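PDB 5HUO: nicotinate-nucleotide diphosphorylase (Carboxylating) from Streptococcus pyogenes GA06023, which catalyses the transfer of a phosphoribosyl group from 5-phospho-alpha-D-ribose 1-diphosphate to quinolinate, with loss of carbon dioxide, to give nicotinate mononucleotide for NAD(+) biosynthesis. Local coordinates for residues S52-Y55 and S56-A59; I119-V122 and R123-L126. One frame throughout, in Å; residues are numbered along the deposited sequence.

Contact 1 (S52-Y55 and S56-A59)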
ATOM      1  N   SER A  52      13.253 -12.513   5.668  1.00110.23           N
ATOM      2  CA  SER A  52      13.984 -12.096   6.861  1.00111.71           C
ATOM      3  C   SER A  52      15.376 -11.613   6.481  1.00110.01           C
ATOM      4  O   SER A  52      15.596 -10.440   6.375  1.00111.59           O
ATOM      5  CB  SER A  52      14.057 -13.253   7.852  1.00113.47           C
ATOM      6  OG  SER A  52      14.751 -14.383   7.334  1.00109.97           O
ATOM      7  N   GLU A  53      16.280 -12.537   6.219  1.00108.94           N
ATOM      8  CA  GLU A  53      17.578 -12.233   5.648  1.00109.47           C
ATOM      9  C   GLU A  53      18.125 -13.290   4.701  1.00106.14           C
ATOM     10  O   GLU A  53      17.553 -14.367   4.549  1.00105.17           O
ATOM     11  CB  GLU A  53      18.579 -12.023   6.762  1.00113.98           C
ATOM     12  CG  GLU A  53      19.074 -13.290   7.411  1.00115.16           C
ATOM     13  CD  GLU A  53      19.932 -13.018   8.655  1.00120.25           C
ATOM     14  OE1 GLU A  53      19.402 -12.771   9.749  1.00123.78           O
ATOM     15  OE2 GLU A  53      21.156 -13.153   8.548  1.00120.81           O
ATOM     16  N   ASP A  54      19.213 -12.943   4.029  1.00105.06           N
ATOM     17  CA  ASP A  54      19.916 -13.897   3.129  1.00104.52           C
ATOM     18  C   ASP A  54      20.953 -14.622   3.955  1.00106.14           C
ATOM     19  O   ASP A  54      22.100 -14.230   3.993  1.00108.12           O
ATOM     20  CB  ASP A  54      20.536 -13.177   1.913  1.00103.83           C
ATOM     21  CG  ASP A  54      21.286 -14.096   0.969  1.00102.27           C
ATOM     22  OD1 ASP A  54      21.206 -15.342   1.086  1.00101.39           O
ATOM     23  OD2 ASP A  54      21.984 -13.503   0.113  1.00102.65           O
ATOM     24  N   TYR A  55      20.518 -15.671   4.637  1.00106.63           N
ATOM     25  CA  TYR A  55      21.354 -16.402   5.590  1.00107.82           C
ATOM     26  C   TYR A  55      22.634 -16.925   4.963  1.00109.77           C
ATOM     27  O   TYR A  55      23.704 -16.810   5.513  1.00114.27           O
ATOM     28  CB  TYR A  55      20.598 -17.566   6.230  1.00107.36           C
ATOM     29  CG  TYR A  55      19.445 -17.130   7.109  1.00107.92           C
ATOM     30  CD1 TYR A  55      19.650 -16.650   8.384  1.00109.53           C
ATOM     31  CD2 TYR A  55      18.163 -17.179   6.654  1.00107.70           C
ATOM     32  CE1 TYR A  55      18.610 -16.211   9.178  1.00111.19           C
ATOM     33  CE2 TYR A  55      17.123 -16.742   7.446  1.00110.42           C
ATOM     34  CZ  TYR A  55      17.363 -16.261   8.710  1.00110.93           C
ATOM     35  OH  TYR A  55      16.311 -15.896   9.492  1.00114.59           O
ATOM     36  N   SER A  56      22.527 -17.458   3.773  1.00110.98           N
ATOM     37  CA  SER A  56      23.675 -18.096   3.090  1.00112.55           C
ATOM     38  C   SER A  56      24.766 -17.076   2.829  1.00115.13           C
ATOM     39  O   SER A  56      25.946 -17.330   3.044  1.00118.38           O
ATOM     40  CB  SER A  56      23.242 -18.895   1.812  1.00111.42           C
ATOM     41  OG  SER A  56      21.827 -18.755   1.553  1.00110.21           O
ATOM     42  N   THR A  57      24.370 -15.888   2.426  1.00116.10           N
ATOM     43  CA  THR A  57      25.351 -14.825   2.184  1.00117.58           C
ATOM     44  C   THR A  57      25.859 -14.243   3.481  1.00118.82           C
ATOM     45  O   THR A  57      27.016 -14.004   3.615  1.00121.71           O
ATOM     46  CB  THR A  57      24.779 -13.712   1.305  1.00117.26           C
ATOM     47  OG1 THR A  57      24.569 -14.245   0.009  1.00117.36           O
ATOM     48  CG2 THR A  57      25.698 -12.540   1.170  1.00118.97           C
ATOM     49  N   ASN A  58      24.981 -13.969   4.405  1.00118.10           N
ATOM     50  CA  ASN A  58      25.403 -13.451   5.705  1.00122.21           C
ATOM     51  C   ASN A  58      26.245 -14.350   6.594  1.00125.23           C
ATOM     52  O   ASN A  58      27.097 -13.886   7.303  1.00129.28           O
ATOM     53  CB  ASN A  58      24.196 -12.994   6.482  1.00121.68           C
ATOM     54  CG  ASN A  58      23.477 -11.895   5.752  1.00119.05           C
ATOM     55  OD1 ASN A  58      23.932 -11.468   4.702  1.00117.62           O
ATOM     56  ND2 ASN A  58      22.329 -11.490   6.261  1.00117.24           N
ATOM     57  N   ALA A  59      26.030 -15.627   6.531  1.00127.16           N
ATOM     58  CA  ALA A  59      26.870 -16.539   7.293  1.00132.58           C
ATOM     59  C   ALA A  59      28.329 -16.533   6.853  1.00136.11           C
ATOM     60  O   ALA A  59      29.202 -16.595   7.689  1.00141.48           O
ATOM     61  CB  ALA A  59      26.341 -17.964   7.206  1.00133.28           C
TER
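The backbone turns from loop into helix 55-60 at Asp54, whose O takes the N-H of Asn58 at 2.9 Å; one residue on, Tyr55 O accepts from Ala59 N at 2.8 Å. These are the first i to i+4 bonds of the helix, and Asp54 is its N-cap. Its carboxylate, set anti to the backbone N (chi1 179°), is carried over the first turn. There OD2 accepts the hydroxyl of Thr57 at 2.7 Å from OG1, the donor lying well above the carboxylate plane, while OD1 makes a weak capping bond of 3.5 Å to Thr57 N. Aspartate is short enough to cap in this way, reaching forward to the N-H of Thr57 in the first turn, and threonine three residues later offers a hydroxyl as well as its amide. OD2 is also bonded to Thr127 OG1 of helix 122-153, which ties the cap to the neighbouring helix.

Glu53 lies on the loop side. Its OE2 receives ND2 of Asn58 at 3.1 Å, a fairly straight bond (162°) that lies nearly in the amide plane but meets the carboxylate from above, the two planes being 54° apart. The stronger partner of OE2 is Tyr217 of the second subunit. Further back, Glu53 CG sits 3.4 Å above the ring plane of Tyr55, over the ring centre, so that an aliphatic methylene rests on an aromatic face. Tyr55 also packs on Lys222 of that subunit.

The contact thus puts an acidic group at the positive end of the helix dipole, where the Asp54 charge is probably stabilised, while Glu53 uses OE2 to join Asn58 of helix 55-60 to Tyr217 of the second subunit.

Contact 2 (I119-V122 and R123-L126)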
ATOM      1  N   ILE A 119      30.024  -3.099  -8.719  1.00102.88           N
ATOM      2  CA  ILE A 119      30.927  -2.827  -7.581  1.00106.17           C
ATOM      3  C   ILE A 119      30.186  -2.364  -6.346  1.00106.60           C
ATOM      4  O   ILE A 119      29.450  -1.417  -6.379  1.00106.18           O
ATOM      5  CB  ILE A 119      31.970  -1.757  -7.886  1.00108.16           C
ATOM      6  CG1 ILE A 119      32.952  -2.248  -8.914  1.00109.95           C
ATOM      7  CG2 ILE A 119      32.751  -1.409  -6.650  1.00110.31           C
ATOM      8  CD1 ILE A 119      32.559  -1.825 -10.315  1.00110.68           C
ATOM      9  N   GLY A 120      30.422  -3.069  -5.264  1.00107.70           N
ATOM     10  CA  GLY A 120      29.808  -2.751  -3.994  1.00109.28           C
ATOM     11  C   GLY A 120      30.125  -3.795  -2.935  1.00111.43           C
ATOM     12  O   GLY A 120      30.917  -4.712  -3.138  1.00112.24           O
ATOM     13  N   SER A 121      29.404  -3.740  -1.830  1.00113.45           N
ATOM     14  CA  SER A 121      29.657  -4.695  -0.761  1.00115.48           C
ATOM     15  C   SER A 121      29.179  -6.087  -1.180  1.00114.10           C
ATOM     16  O   SER A 121      28.183  -6.246  -1.875  1.00111.53           O
ATOM     17  CB  SER A 121      28.999  -4.306   0.551  1.00117.38           C
ATOM     18  OG  SER A 121      27.620  -4.464   0.450  1.00117.68           O
ATOM     19  N   VAL A 122      29.907  -7.098  -0.734  1.00115.63           N
ATOM     20  CA  VAL A 122      29.608  -8.473  -1.108  1.00115.51           C
ATOM     21  C   VAL A 122      28.160  -8.871  -0.811  1.00115.08           C
ATOM     22  O   VAL A 122      27.491  -9.544  -1.591  1.00113.94           O
ATOM     23  CB  VAL A 122      30.524  -9.456  -0.381  1.00118.35           C
ATOM     24  CG1 VAL A 122      30.078 -10.884  -0.640  1.00119.26           C
ATOM     25  CG2 VAL A 122      31.926  -9.306  -0.865  1.00118.91           C
ATOM     26  N   ARG A 123      27.692  -8.476   0.343  1.00117.49           N
ATOM     27  CA  ARG A 123      26.349  -8.839   0.737  1.00117.93           C
ATOM     28  C   ARG A 123      25.321  -8.273  -0.231  1.00115.91           C
ATOM     29  O   ARG A 123      24.387  -8.958  -0.611  1.00115.16           O
ATOM     30  CB  ARG A 123      26.103  -8.471   2.180  1.00121.81           C
ATOM     31  CG  ARG A 123      26.683  -9.514   3.126  1.00125.42           C
ATOM     32  CD  ARG A 123      27.383  -8.883   4.324  1.00130.65           C
ATOM     33  NE  ARG A 123      27.411  -9.761   5.499  1.00133.58           N
ATOM     34  CZ  ARG A 123      26.584  -9.673   6.546  1.00133.96           C
ATOM     35  NH1 ARG A 123      26.678 -10.523   7.558  1.00134.39           N
ATOM     36  NH2 ARG A 123      25.650  -8.733   6.580  1.00134.61           N
ATOM     37  N   SER A 124      25.512  -7.039  -0.668  1.00114.73           N
ATOM     38  CA  SER A 124      24.599  -6.433  -1.631  1.00113.32           C
ATOM     39  C   SER A 124      24.659  -7.107  -3.006  1.00110.34           C
ATOM     40  O   SER A 124      23.640  -7.253  -3.665  1.00107.24           O
ATOM     41  CB  SER A 124      24.880  -4.960  -1.803  1.00114.43           C
ATOM     42  OG  SER A 124      24.998  -4.378  -0.531  1.00117.30           O
ATOM     43  N   LEU A 125      25.835  -7.541  -3.403  1.00108.91           N
ATOM     44  CA  LEU A 125      25.966  -8.129  -4.703  1.00107.44           C
ATOM     45  C   LEU A 125      25.302  -9.476  -4.779  1.00108.66           C
ATOM     46  O   LEU A 125      24.560  -9.775  -5.731  1.00113.22           O
ATOM     47  CB  LEU A 125      27.410  -8.243  -5.120  1.00106.69           C
ATOM     48  CG  LEU A 125      28.199  -6.896  -5.102  1.00106.88           C
ATOM     49  CD1 LEU A 125      29.647  -7.179  -5.397  1.00107.14           C
ATOM     50  CD2 LEU A 125      27.698  -5.864  -6.041  1.00104.50           C
ATOM     51  N   LEU A 126      25.526 -10.305  -3.777  1.00109.34           N
ATOM     52  CA  LEU A 126      25.010 -11.668  -3.829  1.00108.35           C
ATOM     53  C   LEU A 126      23.529 -11.755  -3.520  1.00107.72           C
ATOM     54  O   LEU A 126      22.824 -12.534  -4.097  1.00108.65           O
ATOM     55  CB  LEU A 126      25.788 -12.565  -2.901  1.00110.11           C
ATOM     56  CG  LEU A 126      27.277 -12.625  -3.189  1.00111.46           C
ATOM     57  CD1 LEU A 126      27.948 -13.704  -2.362  1.00113.90           C
ATOM     58  CD2 LEU A 126      27.565 -12.862  -4.660  1.00110.10           C
TER
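Ser121 OG and Ser124 OG lie 2.8 Å apart, and both hydroxyls are turned to OD2 of Asp93, which takes a hydrogen bond from Ser124 and a weak one from Ser121. Ser121 is the N-cap of helix 122-153, and Ser124 stands three residues further on, in the first turn. Their small side chains suit the place: with Ser121 OG held between its own N and carbonyl carbon (chi1 71°) and Ser124 OG beside its own backbone N (chi1 -48°), both hydroxyls reach the same carboxylate.

The backbone opens the helix with Ser121 O accepting from Leu125 N at 3.1 Å and Val122 O from Leu126 N at 3.0 Å. Just before the cap the chain turns a corner at Gly120, whose backbone is very extended, a shape that a residue without a side chain adopts easily. Gly120 is also bonded through its backbone to Ala67, which keeps the corner beside strand 66-73.

Leu125 points back toward the corner, its CD1 3.6 Å from Gly120 O, and it also packs on Ala67 and Val69 of strand 66-73; the branched end of a leucine is long enough to span from the helix to both. Val122 and Leu126, one turn apart, lie side by side and point the same way, CG1 of Val122 meeting CD1 of Leu126 at 3.9 Å; both also touch Phe61. Arg123 faces elsewhere, its NE bonded to Phe61 O.

The implication is a division of labour: the serine hydroxyls are held by Asp93 at the start of the helix, where its negative charge would probably be favourable, while the aliphatic groups of Val122 and Leu125 pack the first turn against strand 66-73.

Overall arrangement
Contacts 1 and 2 are both helix starts within the N-terminal domain, with centres about 13 Å apart, and they touch through Thr57, which packs on Arg123 and Leu126, and through a weak bond from Arg123 to Asn58 O. Their surroundings differ. Contact 2 is buried where strand 114-119 passes into the long helix 122-153, and much of its chemistry is aliphatic, set against strand 66-73. Contact 1 is only partly buried and has more contacts to the other two subunits, which contact 2 touches at Leu126 and Arg123; its interactions are mainly polar. The N-cap is an aspartate at 52-59 and a serine at 119-126, the latter with Asp93 hydrogen-bonded beside it.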